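Local coordinates for surface layer protein (Geobacillus stearothermophilus, PDB 4UJ7) that probably builds the bacterial surface layer by self-assembly, this calcium-binding piece being domains 5 and 6 of the longer chain, at residues A[52-57]-A[88-93]; A[59-64]-A[77-82]; A[113-118]-A[209-214]; A[155-160]-A[199-204]. All coordinates share one frame; numbering follows the deposited sequence.

Overall arrangement
The four contacts fall into two Big-like, immunoglobulin-type beta sandwiches, one holding contacts 1 and 2 and the other contacts 3 and 4. In the first, the strand pair of contact 1 packs face against face with the hairpin of contact 2, their centres about 10 Å apart, and S55 OG bonds to A61 O. In the second, contacts 3 and 4 have centres about 11 Å apart and both reach one sheet, in which strands 195-203 and 206-216 are neighbours; contact 3 ties it to strand 110-117 of the other sheet. Calcium ions are bound in the second domain, one about 7 Å from the V117 side chain and one about 8 Å from that of L199.

Contact 1: A[52-57]-A[88-93]; sequences NVTSDK and TITIKS
At the edge of one sheet of a Big-like beta sandwich, strand 52-55 pairs antiparallel with strand 85-93, bringing V53 opposite I91 and S55 opposite I89. These are non-hydrogen-bonded pairs, and their side chains face the domain interior. V53 and I91 lie side by side and point the same way, CG1 of V53 meeting CG1 of I91 at 3.9 Å. Beta-branched residues suit this place, being at ease in extended chain and offering broad apolar flanks. V63 of the facing sheet packs on V53 and I89, and F35 and V37 on I91. I89 sends CD1 to 4.0 Å from S55 CB, while S55 OG turns away to bond with A61 O and also accepts from K57 N, an ST turn.

The outer face carries N52, T54 and K92, polar residues fit for solvent, and the buried T90, its hydroxyl satisfied by D56 and K99. The hydrogen-bonded pairs here supply the ladder, with T90 N 2.8 Å from T54 O. In the T54 conformer given, one of two, a water bridges T54 OG1 to T90 O.

Beyond the strand end, D56 N still bonds to T88 O at 3.0 Å. In the D56 conformer given, one of two, OD2 accepts from T88 OG1 at 2.6 Å on its anti side and from T90 OG1 at 2.9 Å through its syn lone pair. T90 OG1 also accepts from K99 NZ, which makes a long, weak ion pair with OD2 and may help to stabilise the carboxylate. This is an antiparallel edge pair of an immunoglobulin-like sandwich, V53, I89 and I91 turned to the other sheet.

Contact 2: A[59-64]-A[77-82]; sequences ETATVS and VTVNGV
The carbonyl oxygen of T62 is gripped by N80 N at 2.8 Å, a nearly straight bond (173° at the hydrogen), and the CA-H of V79 adds a weaker contact. This is the heart of the beta hairpin formed by strands 61-65 and 74-81 in a Big-like sandwich, the former strand being an edge of its four-stranded sheet. The same two residues also join through their side chains. T62 carries OG1 between its backbone N and carbonyl carbon (chi1 60°), and N80 ND2 gives it a hydrogen at 3.2 Å, the hydroxyl lying 17° out of the amide plane. Threonine and asparagine suit this outer face, where S64 and T78 follow in the next hydrogen-bonded pair.

The opposite face is apolar and turned to the core. V63 CG2, anti to its backbone N, crosses the flank of V77 and reaches CG1 at 3.4 Å, tighter than usual for two methyls, while V79 CG2 stands farther off at 4.2 Å. A61, too small to crowd its neighbours, sets CB 4.0 Å from V79 CG1. From the facing sheet I89 packs on V63 and V79, and V102 on A61 and V79.

Past the strand ends the chains remain joined: V82 N bonds to T60 O at 2.9 Å, and V82 CG1 rests 3.4 Å from E59 O.

Contact 3: A[113-118]-A[209-214]; sequences YQIKVL and GTVDVE
I115 lays its branched side chain over V211 and the main chain of G209, joining strand 110-117 of one sheet to strand 206-216 of the other in the second immunoglobulin-like sandwich. The strands run nearly the same way, 14° apart, but their axes come no closer than 8.2 Å, so side chains, not backbone bonds, make the link. Strand 110-117 pairs with strand 135-144; a little further on, strand 122-124 pairs in parallel with strand 206-216. The chain thus crosses from one sheet to the other, as the A and A' strands do in many immunoglobulin-like folds.

Two branches of I115 divide the work. CG2 rides against V211, 3.9 Å from CB and the same from CG1, the two side chains crossing at a slant. CD1, carried outward by an extended chi2 of 165°, reaches 3.8 Å from C of G209. Glycine suits this spot because, with no side chain, it lets the methyl settle directly on the peptide. V201, from the strand beside 206-216, packs on I115 as well.

A chi1 of 61° puts V211 CG1 between the backbone N and the carbonyl carbon; CG2 then stands anti to the N and is left for V117, two residues on from I115. Beta-branched valines suit extended strands and present methyls to the facing sheet. L138 of strand 135-144 packs on V117, whose side chain is about 7 Å from a bound calcium ion; D119 and D120, just beyond, are calcium ligands. The valines meet methyl to methyl, V117 CG2 lying 4.0 Å from V211 CG2.

Contact 4: A[155-160]-A[199-204]; sequences NDVTIT and LTVKLG
I159 and V201 meet as a non-hydrogen-bonded pair, side by side, with CG1 of the isoleucine 4.0 Å from CG2 of the valine. Strand 158-160 is here the edge partner of strand 195-203 in the second Big-like sandwich, the two running antiparallel. I159 CG2, anti to its backbone N, leans the other way onto L199 CB at 3.8 Å, and V157 CB takes V201 CG1 at 4.0 Å. Branched apolar residues suit this inner face, where L138 packs on I159 and L199, and V140 on V157 and V201.

Backbone bonds flanking I159 hold the row in place: T158 N reaches K202 O at 2.8 Å, and T200 N reaches T160 O at 2.8 Å. Y184 OH, from the facing sheet, bonds to I159 N. The threonines and K202 face outward, and a water ties T160 OG1 to T200 O. Farther out, the L199 side chain is about 8 Å from a calcium ion whose ligands include E197.

At the far end L203 sets CD1 3.8 Å from D156 CB, and a second water joins the chains there, donating to D156 O and accepting from G204 N, each at 2.9 Å.

Contact 1: A[52-57]-A[88-93]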
loop_
_atom_site.group_PDB
_atom_site.type_symbol
_atom_site.label_atom_id
_atom_site.label_comp_id
_atom_site.label_asym_id
_atom_site.label_seq_id
_atom_site.Cartn_x
_atom_site.Cartn_y
_atom_site.Cartn_z
ATOM N N ASN A 52 -4.176 -6.883 -16.819
ATOM C CA ASN A 52 -3.656 -8.202 -16.511
ATOM C C ASN A 52 -2.296 -8.105 -15.896
ATOM O O ASN A 52 -1.486 -7.249 -16.279
ATOM C CB ASN A 52 -3.522 -9.022 -17.778
ATOM C CG ASN A 52 -4.830 -9.524 -18.240
ATOM O OD1 ASN A 52 -5.378 -10.495 -17.654
ATOM N ND2 ASN A 52 -5.383 -8.863 -19.250
ATOM N N VAL A 53 -2.040 -8.963 -14.925
ATOM C CA VAL A 53 -0.730 -9.096 -14.304
ATOM C C VAL A 53 -0.315 -10.555 -14.374
ATOM O O VAL A 53 -1.101 -11.461 -14.039
ATOM C CB VAL A 53 -0.663 -8.583 -12.830
ATOM C CG1 VAL A 53 -0.927 -7.085 -12.791
ATOM C CG2 VAL A 53 -1.617 -9.362 -11.914
ATOM N N THR A 54 0.913 -10.766 -14.823
ATOM C CA THR A 54 1.472 -12.105 -14.969
ATOM C C THR A 54 2.930 -12.113 -14.547
ATOM O O THR A 54 3.691 -11.184 -14.847
ATOM C CB THR A 54 1.409 -12.622 -16.427
ATOM O OG1 THR A 54 2.040 -11.686 -17.308
ATOM C CG2 THR A 54 -0.024 -12.876 -16.873
ATOM N N SER A 55 3.310 -13.164 -13.835
ATOM C CA SER A 55 4.703 -13.410 -13.498
ATOM C C SER A 55 5.276 -14.292 -14.583
ATOM O O SER A 55 4.650 -15.275 -14.993
ATOM C CB SER A 55 4.824 -14.127 -12.166
ATOM O OG SER A 55 6.162 -14.539 -11.976
ATOM N N ASP A 56 6.483 -13.978 -15.005
ATOM C CA ASP A 56 7.063 -14.718 -16.089
ATOM C C ASP A 56 7.846 -15.946 -15.591
ATOM O O ASP A 56 8.407 -16.692 -16.392
ATOM C CB ASP A 56 7.814 -13.748 -17.004
ATOM C CG ASP A 56 6.880 -12.649 -17.551
ATOM O OD1 ASP A 56 5.971 -12.978 -18.343
ATOM O OD2 ASP A 56 7.022 -11.463 -17.177
ATOM N N LYS A 57 7.817 -16.167 -14.267
ATOM C CA LYS A 57 8.342 -17.371 -13.605
ATOM C C LYS A 57 7.635 -17.597 -12.245
ATOM O O LYS A 57 8.093 -17.127 -11.187
ATOM C CB LYS A 57 9.857 -17.248 -13.422
ATOM C CG LYS A 57 10.673 -18.402 -13.980
ATOM C CD LYS A 57 12.155 -18.051 -14.016
ATOM C CE LYS A 57 12.915 -18.883 -15.043
ATOM N NZ LYS A 57 12.591 -18.483 -16.445
ATOM N N THR A 88 10.189 -11.198 -13.790
ATOM C CA THR A 88 9.515 -9.945 -14.115
ATOM C C THR A 88 7.997 -10.127 -13.957
ATOM O O THR A 88 7.484 -11.243 -14.173
ATOM C CB THR A 88 9.881 -9.429 -15.536
ATOM O OG1 THR A 88 9.278 -10.246 -16.535
ATOM C CG2 THR A 88 11.404 -9.446 -15.771
ATOM N N ILE A 89 7.310 -9.078 -13.512
ATOM C CA ILE A 89 5.847 -8.971 -13.574
ATOM C C ILE A 89 5.497 -8.164 -14.828
ATOM O O ILE A 89 5.948 -7.015 -15.000
ATOM C CB ILE A 89 5.196 -8.240 -12.355
ATOM C CG1 ILE A 89 5.528 -8.873 -10.990
ATOM C CG2 ILE A 89 3.671 -8.139 -12.522
ATOM C CD1 ILE A 89 5.407 -10.390 -10.925
ATOM N N THR A 90 4.698 -8.754 -15.705
ATOM C CA THR A 90 4.207 -8.044 -16.873
ATOM C C THR A 90 2.801 -7.544 -16.585
ATOM O O THR A 90 1.905 -8.325 -16.232
ATOM C CB THR A 90 4.233 -8.930 -18.146
ATOM O OG1 THR A 90 5.580 -9.340 -18.417
ATOM C CG2 THR A 90 3.667 -8.177 -19.346
ATOM N N ILE A 91 2.599 -6.235 -16.705
ATOM C CA ILE A 91 1.293 -5.619 -16.522
ATOM C C ILE A 91 0.851 -5.147 -17.899
ATOM O O ILE A 91 1.563 -4.369 -18.539
ATOM C CB ILE A 91 1.412 -4.442 -15.532
ATOM C CG1 ILE A 91 1.958 -4.944 -14.192
ATOM C CG2 ILE A 91 0.087 -3.762 -15.374
ATOM C CD1 ILE A 91 2.720 -3.885 -13.433
ATOM N N LYS A 92 -0.305 -5.620 -18.364
ATOM C CA LYS A 92 -0.774 -5.323 -19.724
ATOM C C LYS A 92 -2.196 -4.787 -19.726
ATOM O O LYS A 92 -3.079 -5.279 -18.984
ATOM C CB LYS A 92 -0.702 -6.579 -20.607
ATOM C CG LYS A 92 -0.650 -6.339 -22.115
ATOM C CD LYS A 92 -0.170 -7.598 -22.855
ATOM C CE LYS A 92 1.332 -7.840 -22.688
ATOM N NZ LYS A 92 1.855 -9.222 -22.965
ATOM N N SER A 93 -2.429 -3.797 -20.575
ATOM C CA SER A 93 -3.766 -3.294 -20.861
ATOM C C SER A 93 -3.837 -2.883 -22.328
ATOM O O SER A 93 -3.134 -1.964 -22.737
ATOM C CB SER A 93 -4.091 -2.103 -19.973
ATOM O OG SER A 93 -5.446 -1.749 -20.144
HETATM O O HOH W 1 0.068 -9.635 -18.171
#

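Contact 2: A[59-64]-A[77-82]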
loop_
_atom_site.group_PDB
_atom_site.type_symbol
_atom_site.label_atom_id
_atom_site.label_comp_id
_atom_site.label_asym_id
_atom_site.label_seq_id
_atom_site.Cartn_x
_atom_site.Cartn_y
_atom_site.Cartn_z
ATOM N N GLU A 59 7.400 -20.129 -10.332
ATOM C CA GLU A 59 8.171 -20.853 -9.322
ATOM C C GLU A 59 9.029 -19.903 -8.474
ATOM O O GLU A 59 9.402 -20.246 -7.353
ATOM C CB GLU A 59 9.019 -21.983 -9.932
ATOM C CG GLU A 59 10.288 -21.539 -10.646
ATOM C CD GLU A 59 10.079 -21.295 -12.130
ATOM O OE1 GLU A 59 8.942 -20.973 -12.538
ATOM O OE2 GLU A 59 11.059 -21.426 -12.894
ATOM N N THR A 60 9.311 -18.710 -9.015
ATOM C CA THR A 60 10.076 -17.666 -8.324
ATOM C C THR A 60 9.156 -16.715 -7.554
ATOM O O THR A 60 9.368 -16.484 -6.367
ATOM C CB THR A 60 10.971 -16.879 -9.304
ATOM O OG1 THR A 60 11.894 -17.787 -9.929
ATOM C CG2 THR A 60 11.766 -15.788 -8.570
ATOM N N ALA A 61 8.140 -16.187 -8.239
ATOM C CA ALA A 61 7.186 -15.256 -7.622
ATOM C C ALA A 61 5.822 -15.385 -8.271
ATOM O O ALA A 61 5.724 -15.588 -9.473
ATOM C CB ALA A 61 7.663 -13.805 -7.754
ATOM N N THR A 62 4.774 -15.242 -7.467
ATOM C CA THR A 62 3.417 -15.136 -8.004
ATOM C C THR A 62 2.852 -13.735 -7.807
ATOM O O THR A 62 3.399 -12.940 -7.027
ATOM C CB THR A 62 2.450 -16.162 -7.389
ATOM O OG1 THR A 62 2.386 -15.965 -5.981
ATOM C CG2 THR A 62 2.925 -17.587 -7.670
ATOM N N VAL A 63 1.761 -13.438 -8.503
ATOM C CA VAL A 63 1.257 -12.069 -8.538
ATOM C C VAL A 63 -0.265 -12.020 -8.604
ATOM O O VAL A 63 -0.909 -12.925 -9.157
ATOM C CB VAL A 63 1.892 -11.286 -9.711
ATOM C CG1 VAL A 63 1.392 -11.799 -11.059
ATOM C CG2 VAL A 63 1.652 -9.788 -9.566
ATOM N N SER A 64 -0.845 -10.975 -8.013
ATOM C CA SER A 64 -2.273 -10.746 -8.110
ATOM C C SER A 64 -2.531 -9.248 -8.144
ATOM O O SER A 64 -1.621 -8.452 -7.891
ATOM C CB SER A 64 -3.003 -11.393 -6.934
ATOM O OG SER A 64 -2.574 -10.817 -5.709
ATOM N N VAL A 77 -0.948 -3.976 -6.961
ATOM C CA VAL A 77 -0.386 -5.272 -7.381
ATOM C C VAL A 77 0.344 -5.878 -6.189
ATOM O O VAL A 77 1.133 -5.203 -5.507
ATOM C CB VAL A 77 0.579 -5.109 -8.579
ATOM C CG1 VAL A 77 1.251 -6.434 -8.919
ATOM C CG2 VAL A 77 -0.140 -4.523 -9.783
ATOM N N THR A 78 0.083 -7.158 -5.921
ATOM C CA THR A 78 0.761 -7.894 -4.840
ATOM C C THR A 78 1.672 -8.957 -5.417
ATOM O O THR A 78 1.245 -9.743 -6.264
ATOM C CB THR A 78 -0.267 -8.555 -3.897
ATOM O OG1 THR A 78 -1.014 -7.519 -3.262
ATOM C CG2 THR A 78 0.431 -9.410 -2.830
ATOM N N VAL A 79 2.928 -8.978 -4.972
ATOM C CA VAL A 79 3.910 -9.964 -5.407
ATOM C C VAL A 79 4.298 -10.863 -4.229
ATOM O O VAL A 79 4.666 -10.381 -3.159
ATOM C CB VAL A 79 5.177 -9.285 -6.022
ATOM C CG1 VAL A 79 6.237 -10.319 -6.411
ATOM C CG2 VAL A 79 4.809 -8.369 -7.193
ATOM N N ASN A 80 4.195 -12.182 -4.429
ATOM C CA ASN A 80 4.535 -13.173 -3.414
ATOM C C ASN A 80 5.859 -13.836 -3.748
ATOM O O ASN A 80 6.005 -14.426 -4.827
ATOM C CB ASN A 80 3.417 -14.225 -3.341
ATOM C CG ASN A 80 2.038 -13.599 -3.126
ATOM O OD1 ASN A 80 1.759 -13.054 -2.056
ATOM N ND2 ASN A 80 1.166 -13.678 -4.143
ATOM N N GLY A 81 6.835 -13.706 -2.849
ATOM C CA GLY A 81 8.151 -14.338 -3.028
ATOM C C GLY A 81 8.071 -15.819 -2.698
ATOM O O GLY A 81 7.848 -16.193 -1.546
ATOM N N VAL A 82 8.199 -16.654 -3.729
ATOM C CA VAL A 82 8.046 -18.117 -3.578
ATOM C C VAL A 82 9.394 -18.832 -3.423
ATOM O O VAL A 82 9.552 -19.652 -2.515
ATOM C CB VAL A 82 7.225 -18.716 -4.749
ATOM C CG1 VAL A 82 7.222 -20.244 -4.698
ATOM C CG2 VAL A 82 5.794 -18.178 -4.728
#

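Contact 3: A[113-118]-A[209-214]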
loop_
_atom_site.group_PDB
_atom_site.type_symbol
_atom_site.label_atom_id
_atom_site.label_comp_id
_atom_site.label_asym_id
_atom_site.label_seq_id
_atom_site.Cartn_x
_atom_site.Cartn_y
_atom_site.Cartn_z
ATOM N N TYR A 113 12.829 0.144 9.062
ATOM C CA TYR A 113 11.400 -0.157 8.952
ATOM C C TYR A 113 10.755 0.810 7.991
ATOM O O TYR A 113 11.222 1.938 7.836
ATOM C CB TYR A 113 10.721 -0.091 10.323
ATOM C CG TYR A 113 11.446 -0.918 11.349
ATOM C CD1 TYR A 113 12.501 -0.376 12.089
ATOM C CD2 TYR A 113 11.124 -2.266 11.540
ATOM C CE1 TYR A 113 13.201 -1.142 13.007
ATOM C CE2 TYR A 113 11.812 -3.041 12.469
ATOM C CZ TYR A 113 12.851 -2.467 13.198
ATOM O OH TYR A 113 13.560 -3.208 14.121
ATOM N N GLN A 114 9.700 0.346 7.327
ATOM C CA GLN A 114 8.910 1.190 6.446
ATOM C C GLN A 114 7.468 1.138 6.906
ATOM O O GLN A 114 6.890 0.055 7.066
ATOM C CB GLN A 114 9.017 0.751 4.980
ATOM C CG GLN A 114 10.385 1.025 4.368
ATOM C CD GLN A 114 10.577 0.428 2.983
ATOM O OE1 GLN A 114 9.620 -0.044 2.346
ATOM N NE2 GLN A 114 11.826 0.465 2.496
ATOM N N ILE A 115 6.912 2.333 7.116
ATOM C CA ILE A 115 5.509 2.511 7.425
ATOM C C ILE A 115 4.804 2.800 6.105
ATOM O O ILE A 115 5.043 3.823 5.450
ATOM C CB ILE A 115 5.316 3.649 8.447
ATOM C CG1 ILE A 115 6.122 3.345 9.724
ATOM C CG2 ILE A 115 3.827 3.848 8.721
ATOM C CD1 ILE A 115 6.311 4.530 10.661
ATOM N N LYS A 116 3.959 1.862 5.701
ATOM C CA LYS A 116 3.353 1.891 4.388
ATOM C C LYS A 116 1.862 2.260 4.432
ATOM O O LYS A 116 1.084 1.618 5.138
ATOM C CB LYS A 116 3.496 0.507 3.763
ATOM C CG LYS A 116 2.899 0.408 2.391
ATOM C CD LYS A 116 3.963 0.660 1.355
ATOM C CE LYS A 116 3.320 0.675 -0.016
ATOM N NZ LYS A 116 2.748 2.021 -0.286
ATOM N N VAL A 117 1.478 3.274 3.659
ATOM C CA VAL A 117 0.061 3.651 3.493
ATOM C C VAL A 117 -0.477 2.929 2.265
ATOM O O VAL A 117 -0.008 3.174 1.139
ATOM C CB VAL A 117 -0.089 5.179 3.316
ATOM C CG1 VAL A 117 -1.547 5.580 3.067
ATOM C CG2 VAL A 117 0.500 5.914 4.506
ATOM N N LEU A 118 -1.453 2.049 2.474
ATOM C CA LEU A 118 -1.964 1.199 1.380
ATOM C C LEU A 118 -2.999 1.895 0.502
ATOM O O LEU A 118 -3.099 1.611 -0.697
ATOM C CB LEU A 118 -2.527 -0.100 1.936
ATOM C CG LEU A 118 -1.554 -1.048 2.650
ATOM C CD1 LEU A 118 -2.344 -2.178 3.303
ATOM C CD2 LEU A 118 -0.489 -1.591 1.708
ATOM N N GLY A 209 8.726 5.233 14.198
ATOM C CA GLY A 209 8.522 6.403 13.341
ATOM C C GLY A 209 7.135 6.970 13.519
ATOM O O GLY A 209 6.429 6.571 14.433
ATOM N N THR A 210 6.772 7.917 12.657
ATOM C CA THR A 210 5.432 8.499 12.621
ATOM C C THR A 210 4.885 8.538 11.207
ATOM O O THR A 210 5.641 8.499 10.235
ATOM C CB THR A 210 5.378 9.923 13.220
ATOM O OG1 THR A 210 6.181 10.819 12.432
ATOM C CG2 THR A 210 5.836 9.922 14.676
ATOM N N VAL A 211 3.560 8.604 11.091
ATOM C CA VAL A 211 2.902 8.817 9.806
ATOM C C VAL A 211 1.710 9.743 10.033
ATOM O O VAL A 211 0.974 9.595 11.011
ATOM C CB VAL A 211 2.484 7.478 9.132
ATOM C CG1 VAL A 211 1.487 6.695 9.988
ATOM C CG2 VAL A 211 1.958 7.705 7.714
ATOM N N ASP A 212 1.540 10.713 9.144
ATOM C CA ASP A 212 0.423 11.636 9.235
ATOM C C ASP A 212 -0.718 11.132 8.374
ATOM O O ASP A 212 -0.548 10.921 7.172
ATOM C CB ASP A 212 0.840 13.037 8.782
ATOM C CG ASP A 212 1.608 13.800 9.849
ATOM O OD1 ASP A 212 1.896 13.250 10.933
ATOM O OD2 ASP A 212 1.927 14.979 9.595
ATOM N N VAL A 213 -1.872 10.890 8.985
ATOM C CA VAL A 213 -3.098 10.678 8.225
ATOM C C VAL A 213 -3.846 11.997 8.080
ATOM O O VAL A 213 -3.580 12.941 8.819
ATOM C CB VAL A 213 -3.996 9.577 8.834
ATOM C CG1 VAL A 213 -3.242 8.250 8.833
ATOM C CG2 VAL A 213 -4.469 9.942 10.251
ATOM N N GLU A 214 -4.739 12.083 7.101
ATOM C CA GLU A 214 -5.456 13.331 6.845
ATOM C C GLU A 214 -6.958 13.106 6.839
ATOM O O GLU A 214 -7.458 12.227 6.129
ATOM C CB GLU A 214 -5.021 13.938 5.500
ATOM C CG GLU A 214 -5.544 15.356 5.265
ATOM C CD GLU A 214 -5.192 15.919 3.896
ATOM O OE1 GLU A 214 -4.461 15.254 3.128
ATOM O OE2 GLU A 214 -5.662 17.041 3.579
#

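Contact 4: A[155-160]-A[199-204]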
loop_
_atom_site.group_PDB
_atom_site.type_symbol
_atom_site.label_atom_id
_atom_site.label_comp_id
_atom_site.label_asym_id
_atom_site.label_seq_id
_atom_site.Cartn_x
_atom_site.Cartn_y
_atom_site.Cartn_z
ATOM N N ASN A 155 1.435 -6.700 13.009
ATOM C CA ASN A 155 0.819 -7.247 14.204
ATOM C C ASN A 155 1.638 -7.016 15.483
ATOM O O ASN A 155 1.099 -7.076 16.587
ATOM C CB ASN A 155 0.533 -8.732 14.024
ATOM C CG ASN A 155 -0.459 -9.258 15.048
ATOM O OD1 ASN A 155 -1.424 -8.578 15.412
ATOM N ND2 ASN A 155 -0.213 -10.462 15.529
ATOM N N ASP A 156 2.927 -6.735 15.318
ATOM C CA ASP A 156 3.852 -6.604 16.454
ATOM C C ASP A 156 3.913 -5.190 17.013
ATOM O O ASP A 156 4.342 -4.976 18.156
ATOM C CB ASP A 156 5.265 -7.019 16.034
ATOM C CG ASP A 156 5.339 -8.448 15.522
ATOM O OD1 ASP A 156 4.632 -9.325 16.053
ATOM O OD2 ASP A 156 6.133 -8.686 14.591
ATOM N N VAL A 157 3.501 -4.219 16.202
ATOM C CA VAL A 157 3.637 -2.812 16.550
ATOM C C VAL A 157 2.375 -2.320 17.249
ATOM O O VAL A 157 1.332 -2.980 17.213
ATOM C CB VAL A 157 3.947 -1.914 15.317
ATOM C CG1 VAL A 157 5.203 -2.373 14.583
ATOM C CG2 VAL A 157 2.769 -1.852 14.345
ATOM N N THR A 158 2.486 -1.166 17.902
ATOM C CA THR A 158 1.328 -0.448 18.403
ATOM C C THR A 158 1.314 0.933 17.733
ATOM O O THR A 158 2.360 1.574 17.611
ATOM C CB THR A 158 1.380 -0.338 19.942
ATOM O OG1 THR A 158 1.529 -1.652 20.487
ATOM C CG2 THR A 158 0.113 0.288 20.501
ATOM N N ILE A 159 0.141 1.354 17.248
ATOM C CA ILE A 159 -0.009 2.657 16.577
ATOM C C ILE A 159 -1.037 3.490 17.344
ATOM O O ILE A 159 -2.161 3.046 17.584
ATOM C CB ILE A 159 -0.413 2.500 15.088
ATOM C CG1 ILE A 159 0.673 1.696 14.352
ATOM C CG2 ILE A 159 -0.577 3.862 14.413
ATOM C CD1 ILE A 159 0.437 1.516 12.867
ATOM N N THR A 160 -0.630 4.701 17.727
ATOM C CA THR A 160 -1.460 5.583 18.544
ATOM C C THR A 160 -1.446 7.015 18.021
ATOM O O THR A 160 -0.507 7.437 17.342
ATOM C CB THR A 160 -0.962 5.630 20.007
ATOM O OG1 THR A 160 0.407 6.050 20.041
ATOM C CG2 THR A 160 -1.100 4.253 20.679
ATOM N N LEU A 199 0.277 9.887 13.678
ATOM C CA LEU A 199 0.283 8.591 14.351
ATOM C C LEU A 199 1.689 8.139 14.659
ATOM O O LEU A 199 2.569 8.229 13.819
ATOM C CB LEU A 199 -0.417 7.528 13.500
ATOM C CG LEU A 199 -1.822 7.885 13.020
ATOM C CD1 LEU A 199 -2.413 6.753 12.179
ATOM C CD2 LEU A 199 -2.736 8.206 14.202
ATOM N N THR A 200 1.883 7.626 15.869
ATOM C CA THR A 200 3.196 7.147 16.314
ATOM C C THR A 200 3.222 5.632 16.311
ATOM O O THR A 200 2.316 4.984 16.852
ATOM C CB THR A 200 3.550 7.718 17.709
ATOM O OG1 THR A 200 3.504 9.147 17.633
ATOM C CG2 THR A 200 4.950 7.293 18.147
ATOM N N VAL A 201 4.269 5.067 15.704
ATOM C CA VAL A 201 4.404 3.626 15.586
ATOM C C VAL A 201 5.500 3.139 16.538
ATOM O O VAL A 201 6.647 3.582 16.439
ATOM C CB VAL A 201 4.808 3.247 14.140
ATOM C CG1 VAL A 201 4.897 1.743 13.983
ATOM C CG2 VAL A 201 3.832 3.837 13.126
ATOM N N LYS A 202 5.135 2.230 17.436
ATOM C CA LYS A 202 6.063 1.720 18.449
ATOM C C LYS A 202 6.189 0.208 18.378
ATOM O O LYS A 202 5.220 -0.492 18.095
ATOM C CB LYS A 202 5.592 2.123 19.852
ATOM C CG LYS A 202 5.760 3.608 20.156
ATOM C CD LYS A 202 5.621 3.849 21.649
ATOM C CE LYS A 202 5.301 5.300 21.949
ATOM N NZ LYS A 202 4.778 5.405 23.338
ATOM N N LEU A 203 7.396 -0.294 18.630
ATOM C CA LEU A 203 7.612 -1.728 18.820
ATOM C C LEU A 203 7.939 -1.894 20.290
ATOM O O LEU A 203 9.042 -1.578 20.725
ATOM C CB LEU A 203 8.736 -2.229 17.910
ATOM C CG LEU A 203 9.056 -3.729 17.864
ATOM C CD1 LEU A 203 7.824 -4.563 17.527
ATOM C CD2 LEU A 203 10.175 -3.995 16.865
ATOM N N GLY A 204 6.950 -2.337 21.056
ATOM C CA GLY A 204 7.001 -2.244 22.517
ATOM C C GLY A 204 7.180 -0.804 22.965
ATOM O O GLY A 204 6.330 0.049 22.703
HETATM O O HOH W 2 4.272 -3.113 20.388
HETATM O O HOH W 3 2.253 3.854 19.686
#